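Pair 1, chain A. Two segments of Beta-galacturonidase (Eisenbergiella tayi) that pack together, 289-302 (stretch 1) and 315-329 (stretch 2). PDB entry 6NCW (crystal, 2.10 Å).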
# COMPACT_ATOMS: atom_id res chain seq x y z
N PRO A 289 -22.16 -3.08 -14.02
CA PRO A 289 -23.50 -3.61 -13.78
C PRO A 289 -24.28 -2.72 -12.82
O PRO A 289 -23.74 -1.83 -12.15
CB PRO A 289 -23.23 -4.97 -13.14
CG PRO A 289 -21.95 -4.74 -12.40
CD PRO A 289 -21.13 -3.86 -13.31
N PHE A 290 -25.58 -2.96 -12.81
CA PHE A 290 -26.51 -2.26 -11.93
C PHE A 290 -25.96 -2.10 -10.51
O PHE A 290 -25.99 -1.00 -9.95
CB PHE A 290 -27.83 -3.04 -11.92
CG PHE A 290 -28.77 -2.66 -10.82
CD1 PHE A 290 -29.60 -1.54 -10.95
CD2 PHE A 290 -28.87 -3.46 -9.68
CE1 PHE A 290 -30.49 -1.20 -9.93
CE2 PHE A 290 -29.76 -3.14 -8.67
CZ PHE A 290 -30.57 -2.00 -8.79
N SER A 291 -25.45 -3.19 -9.94
CA SER A 291 -24.99 -3.16 -8.56
C SER A 291 -23.85 -2.17 -8.37
O SER A 291 -23.76 -1.49 -7.33
CB SER A 291 -24.56 -4.56 -8.12
OG SER A 291 -25.68 -5.42 -8.08
N ALA A 292 -22.95 -2.09 -9.36
CA ALA A 292 -21.82 -1.17 -9.27
C ALA A 292 -22.26 0.27 -9.45
O ALA A 292 -21.74 1.18 -8.78
CB ALA A 292 -20.76 -1.55 -10.32
N MET A 293 -23.24 0.49 -10.34
CA MET A 293 -23.84 1.81 -10.51
C MET A 293 -24.44 2.32 -9.22
O MET A 293 -24.18 3.45 -8.80
CB MET A 293 -24.93 1.77 -11.58
CG MET A 293 -24.40 1.55 -12.96
SD MET A 293 -25.76 1.49 -14.15
CE MET A 293 -24.77 1.29 -15.64
N GLN A 294 -25.31 1.51 -8.62
CA GLN A 294 -25.99 1.93 -7.41
C GLN A 294 -25.00 2.13 -6.27
O GLN A 294 -25.15 3.04 -5.45
CB GLN A 294 -27.08 0.92 -7.03
CG GLN A 294 -27.94 1.34 -5.85
CD GLN A 294 -28.51 2.74 -6.01
OE1 GLN A 294 -28.61 3.27 -7.11
NE2 GLN A 294 -28.88 3.35 -4.88
N HIS A 295 -23.96 1.29 -6.21
CA HIS A 295 -22.93 1.48 -5.19
C HIS A 295 -22.27 2.86 -5.32
O HIS A 295 -22.14 3.58 -4.33
CB HIS A 295 -21.88 0.37 -5.28
CG HIS A 295 -20.99 0.32 -4.08
ND1 HIS A 295 -19.72 0.86 -4.07
CD2 HIS A 295 -21.21 -0.17 -2.84
CE1 HIS A 295 -19.19 0.68 -2.87
NE2 HIS A 295 -20.07 0.08 -2.10
N ASP A 296 -21.87 3.24 -6.55
CA ASP A 296 -21.40 4.60 -6.79
C ASP A 296 -22.43 5.63 -6.36
O ASP A 296 -22.09 6.63 -5.71
CB ASP A 296 -21.05 4.81 -8.27
CG ASP A 296 -19.71 4.18 -8.68
OD1 ASP A 296 -19.06 3.49 -7.86
OD2 ASP A 296 -19.34 4.35 -9.87
N LEU A 297 -23.70 5.44 -6.74
CA LEU A 297 -24.70 6.46 -6.43
C LEU A 297 -24.86 6.63 -4.93
O LEU A 297 -25.03 7.76 -4.44
CB LEU A 297 -26.03 6.12 -7.11
CG LEU A 297 -25.99 6.46 -8.60
CD1 LEU A 297 -27.26 6.05 -9.35
CD2 LEU A 297 -25.72 7.94 -8.75
N MET A 298 -24.77 5.53 -4.16
CA MET A 298 -24.90 5.63 -2.71
C MET A 298 -23.70 6.35 -2.08
O MET A 298 -23.88 7.08 -1.11
CB MET A 298 -25.09 4.24 -2.10
CG MET A 298 -26.42 3.61 -2.49
SD MET A 298 -26.81 2.07 -1.64
CE MET A 298 -25.38 1.01 -2.04
N LEU A 299 -22.49 6.17 -2.63
CA LEU A 299 -21.37 6.96 -2.14
C LEU A 299 -21.58 8.43 -2.47
O LEU A 299 -21.40 9.30 -1.61
CB LEU A 299 -20.06 6.44 -2.73
CG LEU A 299 -19.67 5.03 -2.33
CD1 LEU A 299 -18.38 4.55 -3.07
CD2 LEU A 299 -19.47 4.95 -0.82
N ILE A 300 -22.00 8.71 -3.70
CA ILE A 300 -22.20 10.08 -4.14
C ILE A 300 -23.29 10.76 -3.30
O ILE A 300 -23.14 11.93 -2.89
CB ILE A 300 -22.50 10.09 -5.65
CG1 ILE A 300 -21.23 9.67 -6.42
CG2 ILE A 300 -23.03 11.42 -6.10
CD1 ILE A 300 -21.44 9.44 -7.93
N LYS A 301 -24.37 10.04 -2.97
CA LYS A 301 -25.38 10.59 -2.06
C LYS A 301 -24.82 10.77 -0.65
O LYS A 301 -25.14 11.76 0.02
CB LYS A 301 -26.63 9.69 -2.04
CG LYS A 301 -27.51 9.87 -3.26
CD LYS A 301 -28.43 8.66 -3.54
CE LYS A 301 -29.19 8.18 -2.30
NZ LYS A 301 -30.22 7.10 -2.60
N ASP A 302 -24.00 9.83 -0.17
CA ASP A 302 -23.38 9.97 1.15
C ASP A 302 -22.51 11.22 1.23
O ASP A 302 -22.42 11.86 2.28
CB ASP A 302 -22.55 8.72 1.48
CG ASP A 302 -21.97 8.74 2.90
OD1 ASP A 302 -20.72 8.71 3.05
OD2 ASP A 302 -22.75 8.81 3.88
N ASN A 315 -24.18 8.49 -21.07
CA ASN A 315 -24.16 7.37 -20.14
C ASN A 315 -25.23 6.33 -20.47
O ASN A 315 -26.22 6.62 -21.15
CB ASN A 315 -24.36 7.84 -18.70
CG ASN A 315 -23.04 8.22 -18.02
OD1 ASN A 315 -22.07 8.60 -18.70
ND2 ASN A 315 -23.00 8.10 -16.69
N ASP A 316 -25.00 5.12 -19.97
CA ASP A 316 -25.98 4.04 -19.90
C ASP A 316 -27.34 4.54 -19.39
O ASP A 316 -27.44 5.15 -18.33
CB ASP A 316 -25.44 2.96 -18.95
CG ASP A 316 -26.15 1.63 -19.10
OD1 ASP A 316 -25.50 0.60 -18.82
OD2 ASP A 316 -27.37 1.60 -19.47
N GLU A 317 -28.39 4.21 -20.14
CA GLU A 317 -29.74 4.59 -19.73
C GLU A 317 -30.14 3.94 -18.41
O GLU A 317 -31.01 4.46 -17.71
CB GLU A 317 -30.73 4.21 -20.81
CG GLU A 317 -30.40 4.87 -22.14
CD GLU A 317 -31.16 4.28 -23.29
OE1 GLU A 317 -31.06 3.06 -23.51
OE2 GLU A 317 -31.86 5.04 -23.99
N LEU A 318 -29.55 2.80 -18.08
CA LEU A 318 -29.81 2.22 -16.77
C LEU A 318 -29.32 3.15 -15.66
O LEU A 318 -29.97 3.28 -14.61
CB LEU A 318 -29.13 0.85 -16.70
CG LEU A 318 -29.31 -0.00 -15.44
CD1 LEU A 318 -30.75 -0.48 -15.30
CD2 LEU A 318 -28.35 -1.19 -15.48
N PHE A 319 -28.18 3.81 -15.86
CA PHE A 319 -27.68 4.75 -14.85
C PHE A 319 -28.58 5.97 -14.76
O PHE A 319 -28.94 6.42 -13.67
CB PHE A 319 -26.23 5.16 -15.18
CG PHE A 319 -25.57 5.99 -14.10
CD1 PHE A 319 -25.09 5.40 -12.94
CD2 PHE A 319 -25.43 7.36 -14.25
CE1 PHE A 319 -24.47 6.16 -11.93
CE2 PHE A 319 -24.83 8.13 -13.25
CZ PHE A 319 -24.35 7.53 -12.09
N LEU A 320 -28.96 6.52 -15.92
CA LEU A 320 -29.89 7.65 -15.96
C LEU A 320 -31.21 7.30 -15.29
O LEU A 320 -31.77 8.12 -14.55
CB LEU A 320 -30.11 8.11 -17.40
CG LEU A 320 -28.85 8.57 -18.16
CD1 LEU A 320 -29.13 8.82 -19.63
CD2 LEU A 320 -28.28 9.84 -17.52
N ASP A 321 -31.73 6.09 -15.53
CA ASP A 321 -32.92 5.62 -14.82
C ASP A 321 -32.73 5.74 -13.31
O ASP A 321 -33.62 6.19 -12.59
CB ASP A 321 -33.26 4.16 -15.15
CG ASP A 321 -33.88 3.96 -16.54
OD1 ASP A 321 -33.90 2.79 -16.99
OD2 ASP A 321 -34.32 4.95 -17.18
N LEU A 322 -31.58 5.28 -12.81
CA LEU A 322 -31.36 5.32 -11.37
C LEU A 322 -31.24 6.75 -10.86
O LEU A 322 -31.58 7.03 -9.69
CB LEU A 322 -30.12 4.51 -11.00
CG LEU A 322 -30.27 2.99 -11.15
CD1 LEU A 322 -28.88 2.31 -11.28
CD2 LEU A 322 -31.05 2.39 -9.98
N CYS A 323 -30.76 7.68 -11.69
CA CYS A 323 -30.74 9.09 -11.29
C CYS A 323 -32.15 9.66 -11.27
O CYS A 323 -32.50 10.41 -10.35
CB CYS A 323 -29.84 9.90 -12.22
SG CYS A 323 -28.03 9.51 -12.16
N ASP A 324 -32.97 9.34 -12.29
CA ASP A 324 -34.39 9.70 -12.31
C ASP A 324 -35.09 9.29 -11.02
O ASP A 324 -35.76 10.10 -10.38
CB ASP A 324 -35.10 9.05 -13.50
CG ASP A 324 -34.63 9.57 -14.83
OD1 ASP A 324 -34.04 10.68 -14.87
OD2 ASP A 324 -34.83 8.86 -15.84
N GLU A 325 -34.95 8.00 -10.64
CA GLU A 325 -35.62 7.46 -9.46
C GLU A 325 -35.12 8.07 -8.15
O GLU A 325 -35.86 8.05 -7.17
CB GLU A 325 -35.44 5.94 -9.39
CG GLU A 325 -36.19 5.22 -10.49
CD GLU A 325 -35.93 3.73 -10.53
OE1 GLU A 325 -36.00 3.16 -11.63
OE2 GLU A 325 -35.69 3.12 -9.46
N GLN A 326 -33.89 8.59 -8.11
CA GLN A 326 -33.35 9.10 -6.85
C GLN A 326 -33.24 10.62 -6.81
O GLN A 326 -32.79 11.17 -5.81
CB GLN A 326 -31.99 8.43 -6.57
CG GLN A 326 -32.16 6.94 -6.24
CD GLN A 326 -30.83 6.14 -6.14
OE1 GLN A 326 -30.35 5.86 -5.06
NE2 GLN A 326 -30.29 5.73 -7.28
N GLY A 327 -33.69 11.32 -7.85
CA GLY A 327 -33.70 12.77 -7.80
C GLY A 327 -32.35 13.40 -7.99
O GLY A 327 -32.10 14.48 -7.46
N ILE A 328 -31.45 12.74 -8.71
CA ILE A 328 -30.10 13.24 -8.94
C ILE A 328 -30.09 13.98 -10.28
O ILE A 328 -30.51 13.42 -11.29
CB ILE A 328 -29.08 12.08 -8.92
CG1 ILE A 328 -29.05 11.45 -7.52
CG2 ILE A 328 -27.69 12.57 -9.33
CD1 ILE A 328 -28.30 10.13 -7.43
N LEU A 329 -29.63 15.23 -10.28
CA LEU A 329 -29.59 16.02 -11.50
C LEU A 329 -28.39 15.64 -12.36
O LEU A 329 -27.29 15.38 -11.85
CB LEU A 329 -29.54 17.52 -11.16
CG LEU A 329 -30.76 18.00 -10.36
CD1 LEU A 329 -30.48 19.32 -9.67
CD2 LEU A 329 -31.97 18.10 -11.28

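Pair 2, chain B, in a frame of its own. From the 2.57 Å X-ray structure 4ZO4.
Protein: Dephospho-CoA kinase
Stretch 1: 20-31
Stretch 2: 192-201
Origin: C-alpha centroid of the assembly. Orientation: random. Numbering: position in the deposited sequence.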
# COMPACT_ATOMS: atom_id res chain seq x y z
N THR B 20 -26.13 2.06 -18.90
CA THR B 20 -27.28 1.49 -19.56
C THR B 20 -28.34 1.07 -18.53
O THR B 20 -29.52 1.43 -18.69
CB THR B 20 -26.89 0.29 -20.43
OG1 THR B 20 -26.24 0.75 -21.62
CG2 THR B 20 -28.11 -0.54 -20.78
N PHE B 21 -27.95 0.34 -17.49
CA PHE B 21 -28.89 -0.03 -16.43
C PHE B 21 -29.53 1.19 -15.81
O PHE B 21 -30.66 1.12 -15.32
CB PHE B 21 -28.24 -0.81 -15.32
CG PHE B 21 -29.19 -1.23 -14.24
CD1 PHE B 21 -29.66 -2.53 -14.17
CD2 PHE B 21 -29.62 -0.33 -13.28
CE1 PHE B 21 -30.55 -2.91 -13.19
CE2 PHE B 21 -30.50 -0.71 -12.29
CZ PHE B 21 -30.96 -2.00 -12.24
N ILE B 22 -28.81 2.30 -15.84
CA ILE B 22 -29.34 3.59 -15.35
C ILE B 22 -30.21 4.33 -16.36
O ILE B 22 -31.23 4.93 -15.98
CB ILE B 22 -28.18 4.49 -14.86
CG1 ILE B 22 -27.59 3.89 -13.56
CG2 ILE B 22 -28.64 5.94 -14.67
CD1 ILE B 22 -28.52 3.94 -12.36
N GLU B 23 -29.84 4.29 -17.63
CA GLU B 23 -30.67 4.86 -18.68
C GLU B 23 -32.05 4.20 -18.67
O GLU B 23 -33.07 4.87 -18.74
CB GLU B 23 -30.01 4.70 -20.05
CG GLU B 23 -30.95 4.98 -21.21
CD GLU B 23 -31.71 6.29 -21.03
OE1 GLU B 23 -31.05 7.36 -21.00
OE2 GLU B 23 -32.96 6.26 -20.92
N ILE B 24 -32.05 2.88 -18.56
CA ILE B 24 -33.28 2.10 -18.49
C ILE B 24 -34.05 2.33 -17.17
O ILE B 24 -35.27 2.41 -17.16
CB ILE B 24 -32.96 0.60 -18.72
CG1 ILE B 24 -32.52 0.40 -20.19
CG2 ILE B 24 -34.14 -0.29 -18.36
CD1 ILE B 24 -31.61 -0.80 -20.45
N ALA B 25 -33.35 2.46 -16.04
CA ALA B 25 -34.02 2.70 -14.77
C ALA B 25 -34.73 4.07 -14.75
O ALA B 25 -35.82 4.22 -14.16
CB ALA B 25 -33.02 2.61 -13.64
N ASN B 26 -34.11 5.07 -15.37
CA ASN B 26 -34.70 6.40 -15.47
C ASN B 26 -35.94 6.35 -16.30
O ASN B 26 -37.01 6.81 -15.88
CB ASN B 26 -33.73 7.39 -16.12
CG ASN B 26 -32.67 7.91 -15.17
OD1 ASN B 26 -31.69 8.50 -15.60
ND2 ASN B 26 -32.86 7.71 -13.87
N SER B 27 -35.81 5.79 -17.50
CA SER B 27 -36.94 5.76 -18.43
C SER B 27 -38.11 5.07 -17.73
O SER B 27 -39.18 5.63 -17.66
CB SER B 27 -36.54 5.11 -19.76
OG SER B 27 -36.14 3.77 -19.59
N LEU B 28 -37.87 3.93 -17.10
CA LEU B 28 -38.91 3.26 -16.29
C LEU B 28 -39.39 4.05 -15.05
O LEU B 28 -40.25 3.57 -14.30
CB LEU B 28 -38.42 1.88 -15.86
CG LEU B 28 -38.18 0.86 -17.00
CD1 LEU B 28 -37.96 -0.52 -16.40
CD2 LEU B 28 -39.31 0.81 -18.03
N GLY B 29 -38.82 5.24 -14.84
CA GLY B 29 -39.33 6.21 -13.87
C GLY B 29 -38.75 6.13 -12.46
O GLY B 29 -39.30 6.73 -11.54
N PHE B 30 -37.65 5.40 -12.27
CA PHE B 30 -37.05 5.30 -10.93
C PHE B 30 -35.92 6.30 -10.76
O PHE B 30 -35.22 6.61 -11.72
CB PHE B 30 -36.54 3.89 -10.67
CG PHE B 30 -37.64 2.87 -10.57
CD1 PHE B 30 -38.16 2.52 -9.33
CD2 PHE B 30 -38.15 2.26 -11.72
CE1 PHE B 30 -39.17 1.58 -9.23
CE2 PHE B 30 -39.16 1.31 -11.62
CZ PHE B 30 -39.67 0.98 -10.37
N LYS B 31 -35.77 6.79 -9.52
CA LYS B 31 -34.75 7.80 -9.16
C LYS B 31 -33.33 7.23 -9.07
O LYS B 31 -33.11 6.25 -8.38
CB LYS B 31 -35.07 8.42 -7.79
CG LYS B 31 -36.43 9.12 -7.67
CD LYS B 31 -36.39 10.56 -8.18
CE LYS B 31 -37.45 11.42 -7.52
NZ LYS B 31 -37.27 12.87 -7.82
N CYS B 192 -32.09 -5.98 -17.68
CA CYS B 192 -32.26 -4.85 -16.80
C CYS B 192 -33.73 -4.70 -16.43
O CYS B 192 -34.07 -4.64 -15.24
CB CYS B 192 -31.71 -3.59 -17.45
SG CYS B 192 -29.92 -3.71 -17.70
N VAL B 193 -34.58 -4.72 -17.44
CA VAL B 193 -36.01 -4.53 -17.24
C VAL B 193 -36.60 -5.65 -16.36
O VAL B 193 -37.38 -5.37 -15.45
CB VAL B 193 -36.78 -4.40 -18.58
CG1 VAL B 193 -38.25 -4.10 -18.32
CG2 VAL B 193 -36.17 -3.30 -19.44
N LYS B 194 -36.19 -6.89 -16.58
CA LYS B 194 -36.64 -7.99 -15.72
C LYS B 194 -36.29 -7.75 -14.24
O LYS B 194 -37.13 -7.94 -13.36
CB LYS B 194 -36.06 -9.33 -16.21
CG LYS B 194 -36.38 -10.55 -15.35
CD LYS B 194 -35.52 -11.75 -15.74
CE LYS B 194 -35.57 -12.89 -14.73
NZ LYS B 194 -34.41 -13.84 -14.85
N VAL B 195 -35.07 -7.30 -13.96
CA VAL B 195 -34.64 -7.03 -12.58
C VAL B 195 -35.35 -5.81 -12.02
O VAL B 195 -35.91 -5.86 -10.93
CB VAL B 195 -33.10 -6.86 -12.47
CG1 VAL B 195 -32.70 -6.08 -11.22
CG2 VAL B 195 -32.40 -8.23 -12.47
N ILE B 196 -35.34 -4.71 -12.76
CA ILE B 196 -36.00 -3.50 -12.31
C ILE B 196 -37.47 -3.71 -12.02
O ILE B 196 -38.00 -3.15 -11.07
CB ILE B 196 -35.87 -2.36 -13.32
CG1 ILE B 196 -34.42 -1.85 -13.33
CG2 ILE B 196 -36.82 -1.22 -12.94
CD1 ILE B 196 -34.04 -1.02 -14.55
N GLN B 197 -38.14 -4.51 -12.84
CA GLN B 197 -39.49 -4.97 -12.55
C GLN B 197 -39.54 -5.74 -11.23
O GLN B 197 -40.34 -5.43 -10.37
CB GLN B 197 -40.00 -5.89 -13.65
CG GLN B 197 -40.41 -5.21 -14.95
CD GLN B 197 -41.11 -6.17 -15.90
OE1 GLN B 197 -40.55 -7.20 -16.34
NE2 GLN B 197 -42.36 -5.85 -16.23
N GLU B 198 -38.70 -6.76 -11.09
CA GLU B 198 -38.72 -7.62 -9.89
C GLU B 198 -38.55 -6.80 -8.63
O GLU B 198 -39.15 -7.07 -7.60
CB GLU B 198 -37.62 -8.67 -9.95
CG GLU B 198 -37.85 -9.81 -10.93
CD GLU B 198 -38.75 -10.90 -10.38
OE1 GLU B 198 -38.26 -12.05 -10.30
OE2 GLU B 198 -39.94 -10.61 -10.04
N ILE B 199 -37.70 -5.79 -8.74
CA ILE B 199 -37.56 -4.79 -7.72
C ILE B 199 -38.82 -3.94 -7.60
O ILE B 199 -39.27 -3.67 -6.47
CB ILE B 199 -36.35 -3.89 -8.04
CG1 ILE B 199 -35.06 -4.58 -7.60
CG2 ILE B 199 -36.48 -2.53 -7.38
CD1 ILE B 199 -33.80 -3.89 -8.09
N SER B 200 -39.36 -3.49 -8.74
CA SER B 200 -40.58 -2.64 -8.78
C SER B 200 -41.76 -3.21 -7.96
O SER B 200 -42.45 -2.47 -7.24
CB SER B 200 -41.01 -2.39 -10.24
OG SER B 200 -42.05 -1.42 -10.33
N LYS B 201 -41.95 -4.53 -8.04
CA LYS B 201 -42.93 -5.23 -7.24
C LYS B 201 -42.54 -5.38 -5.76
O LYS B 201 -43.28 -5.99 -4.98
CB LYS B 201 -43.17 -6.63 -7.82
CG LYS B 201 -43.52 -6.67 -9.30
CD LYS B 201 -43.72 -8.10 -9.81
CE LYS B 201 -44.06 -8.13 -11.30
NZ LYS B 201 -45.25 -8.99 -11.62

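Two helices cross in each pair, with their N-to-C directions 41° apart in pair 1 and 51° in pair 2, signed -41° and -51°, and with axes approaching to 10.3 and 10.1 Å. Superposition of 14 central residues gives an RMSD of 0.6 Å over N, CA and C. The contact buries 644 Å² in pair 1 and 506 Å² in pair 2, both sides summed.

At the centre L322(A) matches I196(B). In pair 1 the leucine is a knob among F290(A), M293(A), Q294(A) and L297(A): its CD2 lies 3.6 Å from CE1 of F290(A), its CD1 4.0 Å from CB of M293(A), and its CB 3.6 Å from CD1 of L297(A). The isoleucine of pair 2 meets the four matching residues, F21(B), I24(B), A25(B) and L28(B). Its CD1 sits over one face of the F21(B) ring, 4.2 Å from the ring centroid and 20° off the normal, a CH-pi contact; the same CD1 is 3.9 Å from CG2 of I24(B) and from CB of A25(B), while its CG2 reaches CD1 of L28(B) at 3.7 Å. The phenylalanines F290(A) and F21(B) share a t chi1, yet CD2 of L322(A) approaches the F290(A) ring obliquely, 3.6 Å from CE1 of F290(A).

The neighbouring position pairs M293(A) with I24(B), and F319(A) with V193(B). The extended methionine places SD 3.8 Å from CB of F319(A) and 5.4 Å from that ring's centroid, at the edge, and carries CE to 3.3 Å from OD1 of D316(A). The same aspartate caps its own helix, OD2 accepting from N of L318(A) at 2.9 Å. The shorter I24(B) instead meets V193(B) through methyls, CG2 to CG2 at 3.8 Å. Sulfur also serves pair 2, from the opposite helix: SG of C192(B), which matches L318(A), lies 3.7 Å from CD1 of F21(B).

L297(A) and L28(B) match, and both touch the F319(A)/V193(B) position: CD2 of L297(A) is 3.6 Å from CZ of F319(A), and CD1 of L28(B) is 4.1 Å from CG1 of V193(B).

The sharpest difference is polar. Q294(A) and Q326(A) face each other with paired amides, NE2 of Q294(A) donating to OE1 of Q326(A) at 2.9 Å and NE2 of Q326(A) to OE1 of Q294(A) at 3.0 Å. NZ of K301(A) donates to the same OE1 of Q326(A) at 2.8 Å, and NE2 of Q326(A) also donates to O of L322(A) at 3.0 Å, so the amide is tied to both helices. The matching residues are A25(B) and S200(B), too short to span the gap, and no hydrogen bond crosses pair 2. There the first stretch leaves its helix through a Schellman motif at G29(B), and F30(B) turns back toward the second helix, its CE2 3.7 Å from CG2 of I196(B) and its CZ 3.4 Å from OG of S200(B), which lies at the ring edge. Pair 1 keeps its first helix running to D302(A) and places its Schellman glycine, G327(A), on the second stretch; beyond it CD1 of I328(A) packs 3.6 Å from CD2 of L297(A).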